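PDB 3ON4: transcriptional regulator, TetR family from Legionella pneumophila subsp. pneumophila str. Philadelphia 1, which probably binds DNA through an N-terminal helix-turn-helix domain and regulates transcription, as TetR-family regulators do. Local coordinates for residues E13-V18 against A45-H50; Y49-P52 against D56-V59; S74-N79 against K85-K90; Q89-A94 against I135-G140. All coordinates share one frame; numbering follows the deposited sequence. Where two conformers were deposited one is given.

In the fold
From the N terminus, helix 11-26 is met by helix 44-50 in contact 1, which closes a loop holding helix 33-40. Contact 2 begins where contact 1 ends, sharing Y49 and H50, and closes a tight turn into helix 54-77; the two touch through I15, L16, F51 and L57. Helix 54-77 then runs out of the DNA-binding domain to contact 3, whose centre lies about 33 Å from that of contact 2, and there the chain turns back into helix 84-98. Contact 4 shares Q89 and K90 with contact 3 and brings in helix 121-144. No contact nests inside another: contacts 1 and 2 are chained in the DNA-binding domain, contacts 3 and 4 at the far end of helix 54-77.

Contact 1. Residues E13-V18 against A45-H50; sequences ERILAV and ASIHYH
I15 of helix 11-26 meets S46, I47 and H50 of helix 44-50 within the three-helix DNA-binding domain of TetR regulators. Helix 44-50 falls in the predicted helix-turn-helix and is probably the recognition helix, as in other TetR-family proteins. The two short axes lie nearly perpendicular, at 97°, and approach to 10.9 Å; I15 supplies the contact from its side of the gap, through CD1.

The apolar part rests on this one methyl. I15 CD1 comes to 4.0 Å from I47 CA and lies 4.1 Å from I47 CG1, touching backbone and side chain together. CG1 of I15 stands anti to the carbonyl carbon (chi1 -70°) and CD1 continues the chain outward (chi2 161°), which carries the methyl across to the other helix. Both isoleucines are buried; I47 also packs on F33, I36 and A37 of helix 33-40, while I15 reaches I42. The pair thus belongs to the core shared by the helices of the domain.

The contacts with polar groups are purely van der Waals. S46 O lies 4.1 Å from I15 CD1. H50 stands at the border of the contact, with T11 and K12 also against its side chain. Y49 CD1 sits over the centre of one face of the H50 imidazole, while I15 CD1 approaches that ring obliquely, 4.1 Å from H50 CD2.

Contact 2. Residues Y49-P52 against D56-V59; sequences YHFP and DLGV
F51 packs against L57 where the chain leaves the predicted helix-turn-helix of this TetR-type domain and turns into helix 54-77. L57 CD1 sits squarely over one face of the phenyl ring, 3.8 Å from the F51 ring centroid and 9° off the normal, a CH-pi contact. Nearer the backbone, F51 CD1 lies 3.7 Å from L57 CA and F51 CG 3.9 Å from L57 CB, so the ring also lies against the root of the leucine. L57 places CG anti to its backbone nitrogen (chi1 175°), and the bend at chi2 (58°) lays CD1 over the ring. At the more exposed border, P52 and D56 cross at about a right angle, P52 CD lying 3.5 Å from D56 OD2.

On the ring face opposite L57, H50 CB presses toward the rim, which leaves the phenyl sandwiched. Further out, K12 and I15 of helix 11-26 also touch F51, and L57 continues into the core against A19, F33 and I36. F51 is the first residue to leave helical backbone angles after helix 44-50, and its CA comes within 5.3 Å of D56 CA. Close to the start of helix 54-77, the D56 carboxylate is positioned by a hydrogen bond from S53 N to OD2.

Contact 3. Residues S74-N79 against K85-K90; sequences SDISNN and KEKIQK
This is a surface contact of I76 and S77, at the C-terminal end of helix 54-77, with K87 and K90 in the first turns of helix 84-98, mostly apolar, with one lysine reaching back to the preceding helix end. I76 carries the apolar part with two methyls. Its CG2 lies 3.7 Å from K87 CB and 3.6 Å from K87 O, so it meets both side chain and backbone. I76 CD1 reaches one turn further along, 3.8 Å from K90 O and 4.1 Å from K90 CB. W137 and L82 also pack on I76.

Helix 54-77 comes from the DNA-binding domain; its far end and helix 84-98 form a helical hairpin in the C-terminal, probably ligand-responsive, part of the TetR-family fold. Across the turn, K87 runs fully extended beyond CG, its methylenes lying alongside I76 and S77, and this straight course brings NZ to the last helical residue, where K87 NZ gives a weak hydrogen bond to S77 O, 3.4 Å long. A water accepts from the same K87 NZ at 2.6 Å and donates to N79 O, in the loop beyond, at 3.3 Å. The S77 hydroxyl is bonded to the W137 indole and to L73 O, while N79 OD1 is bonded to S81 OG.

Contact 4. Residues Q89-A94 against I135-G140; sequences QKFFDA and IEWLKG
F91 of helix 84-98 wedges against W137 and L138 of helix 121-144, and the closest packing lies at the root of its side chain. F91 CB stands 3.6 Å from W137 CZ3 and F91 CG 4.0 Å from the same atom, so the far corner of the indole pushes in beside the phenyl. The two side chains slide past each other in opposite directions: the planes lie at 30°, but the F91 ring and the six-membered ring of W137 have centroids 5.8 Å apart and barely overlap. W137 keeps CG anti to its backbone nitrogen (chi1 -173°), extending the indole toward helix 84-98, with S77 as the partner of its NE1.

The leucine side is looser. L138 CD2 lies over one face of the F91 ring, offset toward the rim, in a CH-pi contact of 4.3 Å to the centroid.

Outward of this buried group, the exposed K90 and E136 take no part in the packing. I135 packs on F178 of the second subunit. F91, W137 and L138 thus join helices 84-98 and 121-144 in the all-helical C-terminal domain of the TetR fold, close to where helix 54-77 ends.

Contact 1. Residues E13-V18 against A45-H50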
loop_
_atom_site.group_PDB
_atom_site.type_symbol
_atom_site.label_atom_id
_atom_site.label_comp_id
_atom_site.label_asym_id
_atom_site.label_seq_id
_atom_site.Cartn_x
_atom_site.Cartn_y
_atom_site.Cartn_z
ATOM N N GLU A 13 -1.779 0.116 27.732
ATOM C CA GLU A 13 -2.437 1.015 26.793
ATOM C C GLU A 13 -1.444 1.985 26.167
ATOM O O GLU A 13 -1.513 2.254 24.973
ATOM C CB GLU A 13 -3.609 1.781 27.429
ATOM C CG GLU A 13 -4.075 2.932 26.504
ATOM C CD GLU A 13 -5.508 3.367 26.708
ATOM O OE1 GLU A 13 -6.047 3.165 27.813
ATOM O OE2 GLU A 13 -6.083 3.931 25.745
ATOM N N ARG A 14 -0.506 2.504 26.949
ATOM C CA ARG A 14 0.461 3.447 26.375
ATOM C C ARG A 14 1.385 2.738 25.379
ATOM O O ARG A 14 1.800 3.329 24.361
ATOM C CB ARG A 14 1.243 4.180 27.466
ATOM C CG ARG A 14 0.386 5.075 28.336
ATOM C CD ARG A 14 1.183 6.213 28.980
ATOM N NE ARG A 14 2.476 5.792 29.513
ATOM C CZ ARG A 14 3.489 6.609 29.814
ATOM N NH1 ARG A 14 4.604 6.098 30.303
ATOM N NH2 ARG A 14 3.400 7.929 29.628
ATOM N N ILE A 15 1.694 1.468 25.647
ATOM C CA ILE A 15 2.527 0.675 24.730
ATOM C C ILE A 15 1.771 0.475 23.428
ATOM O O ILE A 15 2.303 0.699 22.339
ATOM C CB ILE A 15 2.930 -0.723 25.308
ATOM C CG1 ILE A 15 3.927 -0.569 26.447
ATOM C CG2 ILE A 15 3.520 -1.594 24.172
ATOM C CD1 ILE A 15 4.046 -1.792 27.399
ATOM N N LEU A 16 0.512 0.074 23.542
ATOM C CA LEU A 16 -0.309 -0.136 22.363
ATOM C C LEU A 16 -0.418 1.152 21.522
ATOM O O LEU A 16 -0.259 1.114 20.297
ATOM C CB LEU A 16 -1.694 -0.639 22.747
ATOM C CG LEU A 16 -1.739 -2.094 23.227
ATOM C CD1 LEU A 16 -3.073 -2.372 23.960
ATOM C CD2 LEU A 16 -1.512 -3.048 22.052
ATOM N N ALA A 17 -0.646 2.276 22.190
ATOM C CA ALA A 17 -0.852 3.542 21.458
ATOM C C ALA A 17 0.402 3.995 20.689
ATOM O O ALA A 17 0.305 4.442 19.521
ATOM C CB ALA A 17 -1.371 4.641 22.404
ATOM N N VAL A 18 1.574 3.866 21.309
ATOM C CA VAL A 18 2.818 4.260 20.615
ATOM C C VAL A 18 3.175 3.234 19.545
ATOM O O VAL A 18 3.609 3.607 18.461
ATOM C CB VAL A 18 4.029 4.453 21.559
ATOM C CG1 VAL A 18 5.152 5.248 20.821
ATOM C CG2 VAL A 18 3.623 5.161 22.796
ATOM N N ALA A 45 12.096 -4.148 29.390
ATOM C CA ALA A 45 11.612 -5.343 30.080
ATOM C C ALA A 45 10.120 -5.265 30.452
ATOM O O ALA A 45 9.460 -6.306 30.546
ATOM C CB ALA A 45 12.471 -5.622 31.331
ATOM N N SER A 46 9.596 -4.050 30.667
ATOM C CA SER A 46 8.163 -3.846 30.947
ATOM C C SER A 46 7.311 -4.076 29.682
ATOM O O SER A 46 6.124 -4.380 29.774
ATOM C CB SER A 46 7.896 -2.429 31.508
ATOM O OG SER A 46 8.527 -2.269 32.788
ATOM N N ILE A 47 7.910 -3.929 28.507
ATOM C CA ILE A 47 7.199 -4.216 27.253
ATOM C C ILE A 47 7.080 -5.733 27.077
ATOM O O ILE A 47 5.968 -6.242 26.857
ATOM C CB ILE A 47 7.855 -3.548 26.045
ATOM C CG1 ILE A 47 7.999 -2.028 26.303
ATOM C CG2 ILE A 47 7.035 -3.825 24.752
ATOM C CD1 ILE A 47 8.806 -1.284 25.268
ATOM N N HIS A 48 8.208 -6.445 27.239
ATOM C CA HIS A 48 8.251 -7.909 27.145
ATOM C C HIS A 48 7.303 -8.550 28.150
ATOM O O HIS A 48 6.766 -9.637 27.922
ATOM C CB HIS A 48 9.669 -8.436 27.371
ATOM C CG HIS A 48 10.614 -8.130 26.250
ATOM N ND1 HIS A 48 10.585 -8.797 25.043
ATOM C CD2 HIS A 48 11.635 -7.247 26.166
ATOM C CE1 HIS A 48 11.547 -8.331 24.264
ATOM N NE2 HIS A 48 12.195 -7.385 24.919
ATOM N N TYR A 49 7.101 -7.861 29.264
ATOM C CA TYR A 49 6.200 -8.302 30.315
ATOM C C TYR A 49 4.773 -8.511 29.796
ATOM O O TYR A 49 4.187 -9.576 29.958
ATOM C CB TYR A 49 6.203 -7.258 31.429
ATOM C CG TYR A 49 5.466 -7.686 32.649
ATOM C CD1 TYR A 49 4.099 -7.496 32.749
ATOM C CD2 TYR A 49 6.133 -8.288 33.702
ATOM C CE1 TYR A 49 3.409 -7.890 33.854
ATOM C CE2 TYR A 49 5.450 -8.699 34.833
ATOM C CZ TYR A 49 4.091 -8.497 34.897
ATOM O OH TYR A 49 3.416 -8.880 36.005
ATOM N N HIS A 50 4.227 -7.481 29.168
ATOM C CA HIS A 50 2.885 -7.532 28.593
ATOM C C HIS A 50 2.854 -8.248 27.242
ATOM O O HIS A 50 1.859 -8.854 26.904
ATOM C CB HIS A 50 2.326 -6.111 28.419
ATOM C CG HIS A 50 2.099 -5.386 29.712
ATOM N ND1 HIS A 50 1.002 -5.624 30.517
ATOM C CD2 HIS A 50 2.828 -4.433 30.341
ATOM C CE1 HIS A 50 1.067 -4.844 31.581
ATOM N NE2 HIS A 50 2.169 -4.117 31.503
#

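Contact 2. Residues Y49-P52 against D56-V59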
loop_
_atom_site.group_PDB
_atom_site.type_symbol
_atom_site.label_atom_id
_atom_site.label_comp_id
_atom_site.label_asym_id
_atom_site.label_seq_id
_atom_site.Cartn_x
_atom_site.Cartn_y
_atom_site.Cartn_z
ATOM N N TYR A 49 7.101 -7.861 29.264
ATOM C CA TYR A 49 6.200 -8.302 30.315
ATOM C C TYR A 49 4.773 -8.511 29.796
ATOM O O TYR A 49 4.187 -9.576 29.958
ATOM C CB TYR A 49 6.203 -7.258 31.429
ATOM C CG TYR A 49 5.466 -7.686 32.649
ATOM C CD1 TYR A 49 4.099 -7.496 32.749
ATOM C CD2 TYR A 49 6.133 -8.288 33.702
ATOM C CE1 TYR A 49 3.409 -7.890 33.854
ATOM C CE2 TYR A 49 5.450 -8.699 34.833
ATOM C CZ TYR A 49 4.091 -8.497 34.897
ATOM O OH TYR A 49 3.416 -8.880 36.005
ATOM N N HIS A 50 4.227 -7.481 29.168
ATOM C CA HIS A 50 2.885 -7.532 28.593
ATOM C C HIS A 50 2.854 -8.248 27.242
ATOM O O HIS A 50 1.859 -8.854 26.904
ATOM C CB HIS A 50 2.326 -6.111 28.419
ATOM C CG HIS A 50 2.099 -5.386 29.712
ATOM N ND1 HIS A 50 1.002 -5.624 30.517
ATOM C CD2 HIS A 50 2.828 -4.433 30.341
ATOM C CE1 HIS A 50 1.067 -4.844 31.581
ATOM N NE2 HIS A 50 2.169 -4.117 31.503
ATOM N N PHE A 51 3.955 -8.177 26.487
ATOM C CA PHE A 51 4.021 -8.731 25.140
ATOM C C PHE A 51 5.325 -9.496 24.996
ATOM O O PHE A 51 6.336 -8.921 24.595
ATOM C CB PHE A 51 3.912 -7.588 24.113
ATOM C CG PHE A 51 2.714 -6.720 24.324
ATOM C CD1 PHE A 51 1.453 -7.178 24.005
ATOM C CD2 PHE A 51 2.833 -5.463 24.909
ATOM C CE1 PHE A 51 0.334 -6.394 24.208
ATOM C CE2 PHE A 51 1.709 -4.678 25.117
ATOM C CZ PHE A 51 0.458 -5.153 24.758
ATOM N N PRO A 52 5.327 -10.806 25.348
ATOM C CA PRO A 52 6.584 -11.560 25.392
ATOM C C PRO A 52 7.361 -11.530 24.080
ATOM O O PRO A 52 8.596 -11.516 24.087
ATOM C CB PRO A 52 6.136 -12.987 25.753
ATOM C CG PRO A 52 4.876 -12.806 26.484
ATOM C CD PRO A 52 4.211 -11.560 25.932
ATOM N N ASP A 56 3.226 -10.905 19.659
ATOM C CA ASP A 56 2.139 -10.658 20.604
ATOM C C ASP A 56 1.645 -9.216 20.560
ATOM O O ASP A 56 0.440 -8.965 20.646
ATOM C CB ASP A 56 2.563 -11.009 22.026
ATOM C CG ASP A 56 2.827 -12.496 22.208
ATOM O OD1 ASP A 56 1.973 -13.303 21.837
ATOM O OD2 ASP A 56 3.889 -12.847 22.736
ATOM N N LEU A 57 2.588 -8.279 20.428
ATOM C CA LEU A 57 2.240 -6.865 20.358
ATOM C C LEU A 57 1.556 -6.593 19.023
ATOM O O LEU A 57 0.519 -5.917 18.995
ATOM C CB LEU A 57 3.470 -5.977 20.540
ATOM C CG LEU A 57 3.267 -4.470 20.366
ATOM C CD1 LEU A 57 2.210 -3.961 21.353
ATOM C CD2 LEU A 57 4.606 -3.725 20.564
ATOM N N GLY A 58 2.106 -7.120 17.927
ATOM C CA GLY A 58 1.487 -6.939 16.622
ATOM C C GLY A 58 0.011 -7.370 16.606
ATOM O O GLY A 58 -0.855 -6.638 16.136
ATOM N N VAL A 59 -0.272 -8.564 17.110
ATOM C CA VAL A 59 -1.636 -9.097 17.171
ATOM C C VAL A 59 -2.548 -8.172 17.978
ATOM O O VAL A 59 -3.669 -7.842 17.564
ATOM C CB VAL A 59 -1.635 -10.517 17.779
ATOM C CG1 VAL A 59 -3.048 -10.968 18.212
ATOM C CG2 VAL A 59 -1.021 -11.515 16.798
#

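Contact 3. Residues S74-N79 against K85-K90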
loop_
_atom_site.group_PDB
_atom_site.type_symbol
_atom_site.label_atom_id
_atom_site.label_comp_id
_atom_site.label_asym_id
_atom_site.label_seq_id
_atom_site.Cartn_x
_atom_site.Cartn_y
_atom_site.Cartn_z
ATOM N N SER A 74 -19.754 1.867 13.252
ATOM C CA SER A 74 -21.047 1.621 13.860
ATOM C C SER A 74 -21.788 2.935 14.110
ATOM O O SER A 74 -23.004 3.039 13.854
ATOM C CB SER A 74 -20.861 0.847 15.172
ATOM O OG SER A 74 -22.109 0.605 15.779
ATOM N N ASP A 75 -21.060 3.935 14.606
ATOM C CA ASP A 75 -21.660 5.242 14.899
ATOM C C ASP A 75 -22.113 5.979 13.651
ATOM O O ASP A 75 -23.078 6.734 13.708
ATOM C CB ASP A 75 -20.696 6.119 15.706
ATOM C CG ASP A 75 -20.654 5.733 17.179
ATOM O OD1 ASP A 75 -21.695 5.293 17.713
ATOM O OD2 ASP A 75 -19.582 5.881 17.808
ATOM N N ILE A 76 -21.400 5.768 12.537
ATOM C CA ILE A 76 -21.787 6.344 11.252
ATOM C C ILE A 76 -23.012 5.637 10.691
ATOM O O ILE A 76 -23.972 6.305 10.296
ATOM C CB ILE A 76 -20.633 6.287 10.218
ATOM C CG1 ILE A 76 -19.480 7.206 10.660
ATOM C CG2 ILE A 76 -21.132 6.665 8.828
ATOM C CD1 ILE A 76 -18.162 6.950 9.943
ATOM N N SER A 77 -22.997 4.302 10.654
ATOM C CA SER A 77 -24.111 3.572 10.021
ATOM C C SER A 77 -25.381 3.612 10.854
ATOM O O SER A 77 -26.493 3.518 10.307
ATOM C CB SER A 77 -23.743 2.129 9.647
ATOM O OG SER A 77 -23.175 1.424 10.722
ATOM N N ASN A 78 -25.250 3.820 12.159
ATOM C CA ASN A 78 -26.444 3.979 12.981
ATOM C C ASN A 78 -26.978 5.410 13.079
ATOM O O ASN A 78 -28.006 5.649 13.720
ATOM C CB ASN A 78 -26.228 3.334 14.344
ATOM C CG ASN A 78 -26.177 1.814 14.244
ATOM O OD1 ASN A 78 -27.057 1.186 13.639
ATOM N ND2 ASN A 78 -25.155 1.225 14.807
ATOM N N ASN A 79 -26.312 6.343 12.401
ATOM C CA ASN A 79 -26.795 7.709 12.286
ATOM C C ASN A 79 -27.885 7.761 11.214
ATOM O O ASN A 79 -27.607 7.684 10.015
ATOM C CB ASN A 79 -25.641 8.652 11.948
ATOM C CG ASN A 79 -26.041 10.114 11.991
ATOM O OD1 ASN A 79 -27.210 10.459 11.881
ATOM N ND2 ASN A 79 -25.054 10.981 12.137
ATOM N N LYS A 85 -24.603 7.617 0.820
ATOM C CA LYS A 85 -23.475 8.339 0.263
ATOM C C LYS A 85 -22.760 9.116 1.346
ATOM O O LYS A 85 -21.543 9.117 1.391
ATOM C CB LYS A 85 -23.950 9.311 -0.815
ATOM C CG LYS A 85 -22.838 10.029 -1.525
ATOM C CD LYS A 85 -23.403 10.801 -2.707
ATOM C CE LYS A 85 -22.301 11.359 -3.559
ATOM N NZ LYS A 85 -22.858 11.986 -4.784
ATOM N N GLU A 86 -23.512 9.767 2.220
ATOM C CA GLU A 86 -22.904 10.531 3.310
ATOM C C GLU A 86 -22.154 9.607 4.276
ATOM O O GLU A 86 -21.133 9.998 4.826
ATOM C CB GLU A 86 -23.965 11.351 4.049
ATOM C CG GLU A 86 -24.471 12.598 3.283
ATOM C CD GLU A 86 -25.664 13.279 3.938
ATOM O OE1 GLU A 86 -26.524 12.603 4.547
ATOM O OE2 GLU A 86 -25.771 14.512 3.815
ATOM N N LYS A 87 -22.653 8.390 4.479
ATOM C CA LYS A 87 -21.967 7.416 5.359
ATOM C C LYS A 87 -20.584 7.022 4.797
ATOM O O LYS A 87 -19.591 6.924 5.535
ATOM C CB LYS A 87 -22.842 6.177 5.584
ATOM C CG LYS A 87 -24.100 6.450 6.418
ATOM C CD LYS A 87 -24.982 5.216 6.547
ATOM C CE LYS A 87 -26.222 5.523 7.376
ATOM N NZ LYS A 87 -27.303 4.515 7.207
ATOM N N ILE A 88 -20.529 6.817 3.484
ATOM C CA ILE A 88 -19.274 6.528 2.810
ATOM C C ILE A 88 -18.357 7.748 2.909
ATOM O O ILE A 88 -17.176 7.601 3.193
ATOM C CB ILE A 88 -19.465 6.166 1.311
ATOM C CG1 ILE A 88 -20.388 4.932 1.111
ATOM C CG2 ILE A 88 -18.093 5.963 0.659
ATOM C CD1 ILE A 88 -20.049 3.761 2.004
ATOM N N GLN A 89 -18.885 8.951 2.672
ATOM C CA GLN A 89 -18.064 10.173 2.800
ATOM C C GLN A 89 -17.486 10.318 4.218
ATOM O O GLN A 89 -16.303 10.656 4.404
ATOM C CB GLN A 89 -18.875 11.432 2.401
ATOM C CG GLN A 89 -19.247 11.494 0.902
ATOM C CD GLN A 89 -20.263 12.583 0.558
ATOM O OE1 GLN A 89 -21.120 12.948 1.373
ATOM N NE2 GLN A 89 -20.191 13.085 -0.672
ATOM N N LYS A 90 -18.304 10.037 5.228
ATOM C CA LYS A 90 -17.855 10.161 6.619
ATOM C C LYS A 90 -16.876 9.055 7.002
ATOM O O LYS A 90 -15.979 9.272 7.825
ATOM C CB LYS A 90 -19.046 10.176 7.592
ATOM C CG LYS A 90 -19.944 11.381 7.475
ATOM C CD LYS A 90 -19.291 12.711 7.891
ATOM C CE LYS A 90 -20.289 13.858 7.706
ATOM N NZ LYS A 90 -19.747 15.241 7.959
HETATM O O HOH W 1 -29.364 5.391 8.452
#

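Contact 4. Residues Q89-A94 against I135-G140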
loop_
_atom_site.group_PDB
_atom_site.type_symbol
_atom_site.label_atom_id
_atom_site.label_comp_id
_atom_site.label_asym_id
_atom_site.label_seq_id
_atom_site.Cartn_x
_atom_site.Cartn_y
_atom_site.Cartn_z
ATOM N N GLN A 89 -18.885 8.951 2.672
ATOM C CA GLN A 89 -18.064 10.173 2.800
ATOM C C GLN A 89 -17.486 10.318 4.218
ATOM O O GLN A 89 -16.303 10.656 4.404
ATOM C CB GLN A 89 -18.875 11.432 2.401
ATOM C CG GLN A 89 -19.247 11.494 0.902
ATOM C CD GLN A 89 -20.263 12.583 0.558
ATOM O OE1 GLN A 89 -21.120 12.948 1.373
ATOM N NE2 GLN A 89 -20.191 13.085 -0.672
ATOM N N LYS A 90 -18.304 10.037 5.228
ATOM C CA LYS A 90 -17.855 10.161 6.619
ATOM C C LYS A 90 -16.876 9.055 7.002
ATOM O O LYS A 90 -15.979 9.272 7.825
ATOM C CB LYS A 90 -19.046 10.176 7.592
ATOM C CG LYS A 90 -19.944 11.381 7.475
ATOM C CD LYS A 90 -19.291 12.711 7.891
ATOM C CE LYS A 90 -20.289 13.858 7.706
ATOM N NZ LYS A 90 -19.747 15.241 7.959
ATOM N N PHE A 91 -17.044 7.875 6.407
ATOM C CA PHE A 91 -16.064 6.800 6.546
ATOM C C PHE A 91 -14.692 7.287 6.093
ATOM O O PHE A 91 -13.704 7.119 6.814
ATOM C CB PHE A 91 -16.504 5.564 5.753
ATOM C CG PHE A 91 -15.377 4.686 5.312
ATOM C CD1 PHE A 91 -14.845 3.732 6.165
ATOM C CD2 PHE A 91 -14.863 4.799 4.032
ATOM C CE1 PHE A 91 -13.812 2.920 5.743
ATOM C CE2 PHE A 91 -13.837 3.984 3.610
ATOM C CZ PHE A 91 -13.311 3.056 4.449
ATOM N N PHE A 92 -14.620 7.912 4.920
ATOM C CA PHE A 92 -13.333 8.430 4.451
ATOM C C PHE A 92 -12.779 9.515 5.382
ATOM O O PHE A 92 -11.581 9.489 5.715
ATOM C CB PHE A 92 -13.417 8.929 3.014
ATOM C CG PHE A 92 -12.070 9.283 2.414
ATOM C CD1 PHE A 92 -10.983 8.438 2.566
ATOM C CD2 PHE A 92 -11.899 10.458 1.708
ATOM C CE1 PHE A 92 -9.733 8.765 2.006
ATOM C CE2 PHE A 92 -10.649 10.791 1.161
ATOM C CZ PHE A 92 -9.586 9.932 1.303
ATOM N N ASP A 93 -13.638 10.433 5.835
ATOM C CA ASP A 93 -13.226 11.443 6.838
ATOM C C ASP A 93 -12.655 10.782 8.105
ATOM O O ASP A 93 -11.621 11.213 8.639
ATOM C CB ASP A 93 -14.382 12.386 7.213
ATOM C CG ASP A 93 -14.804 13.330 6.078
ATOM O OD1 ASP A 93 -14.069 13.532 5.074
ATOM O OD2 ASP A 93 -15.898 13.920 6.219
ATOM N N ALA A 94 -13.306 9.722 8.580
ATOM C CA ALA A 94 -12.823 8.990 9.762
ATOM C C ALA A 94 -11.435 8.363 9.518
ATOM O O ALA A 94 -10.588 8.398 10.401
ATOM C CB ALA A 94 -13.821 7.916 10.195
ATOM N N ILE A 135 -14.789 -4.023 4.441
ATOM C CA ILE A 135 -15.476 -4.401 3.212
ATOM C C ILE A 135 -16.941 -4.771 3.479
ATOM O O ILE A 135 -17.851 -4.272 2.791
ATOM C CB ILE A 135 -14.702 -5.526 2.502
ATOM C CG1 ILE A 135 -13.359 -4.959 1.999
ATOM C CG2 ILE A 135 -15.544 -6.185 1.398
ATOM C CD1 ILE A 135 -12.374 -5.999 1.626
ATOM N N GLU A 136 -17.180 -5.584 4.513
ATOM C CA GLU A 136 -18.548 -5.922 4.922
ATOM C C GLU A 136 -19.350 -4.665 5.299
ATOM O O GLU A 136 -20.498 -4.530 4.884
ATOM C CB GLU A 136 -18.542 -6.932 6.082
ATOM C CG GLU A 136 -19.936 -7.396 6.558
ATOM C CD GLU A 136 -20.797 -7.953 5.433
ATOM O OE1 GLU A 136 -20.256 -8.678 4.557
ATOM O OE2 GLU A 136 -22.008 -7.642 5.413
ATOM N N TRP A 137 -18.751 -3.746 6.056
ATOM C CA TRP A 137 -19.447 -2.495 6.420
ATOM C C TRP A 137 -19.829 -1.673 5.179
ATOM O O TRP A 137 -20.985 -1.260 5.010
ATOM C CB TRP A 137 -18.565 -1.648 7.318
ATOM C CG TRP A 137 -19.275 -0.463 7.832
ATOM C CD1 TRP A 137 -20.112 -0.403 8.916
ATOM C CD2 TRP A 137 -19.235 0.851 7.279
ATOM N NE1 TRP A 137 -20.597 0.871 9.065
ATOM C CE2 TRP A 137 -20.078 1.660 8.069
ATOM C CE3 TRP A 137 -18.597 1.417 6.165
ATOM C CZ2 TRP A 137 -20.270 3.009 7.808
ATOM C CZ3 TRP A 137 -18.788 2.761 5.902
ATOM C CH2 TRP A 137 -19.613 3.549 6.729
ATOM N N LEU A 138 -18.859 -1.465 4.302
ATOM C CA LEU A 138 -19.086 -0.756 3.022
ATOM C C LEU A 138 -20.170 -1.401 2.135
ATOM O O LEU A 138 -21.069 -0.710 1.622
ATOM C CB LEU A 138 -17.754 -0.646 2.242
ATOM C CG LEU A 138 -16.703 0.351 2.725
ATOM C CD1 LEU A 138 -15.387 0.228 1.945
ATOM C CD2 LEU A 138 -17.279 1.773 2.608
ATOM N N LYS A 139 -20.083 -2.725 1.952
ATOM C CA LYS A 139 -21.076 -3.501 1.200
ATOM C C LYS A 139 -22.472 -3.324 1.774
ATOM O O LYS A 139 -23.445 -3.094 1.036
ATOM C CB LYS A 139 -20.723 -4.991 1.220
ATOM C CG LYS A 139 -21.757 -5.926 0.563
ATOM C CD LYS A 139 -21.436 -7.356 0.996
ATOM C CE LYS A 139 -22.401 -8.356 0.464
ATOM N NZ LYS A 139 -22.616 -9.462 1.452
ATOM N N GLY A 140 -22.577 -3.433 3.093
ATOM C CA GLY A 140 -23.877 -3.247 3.773
ATOM C C GLY A 140 -24.496 -1.866 3.576
ATOM O O GLY A 140 -25.705 -1.750 3.324
#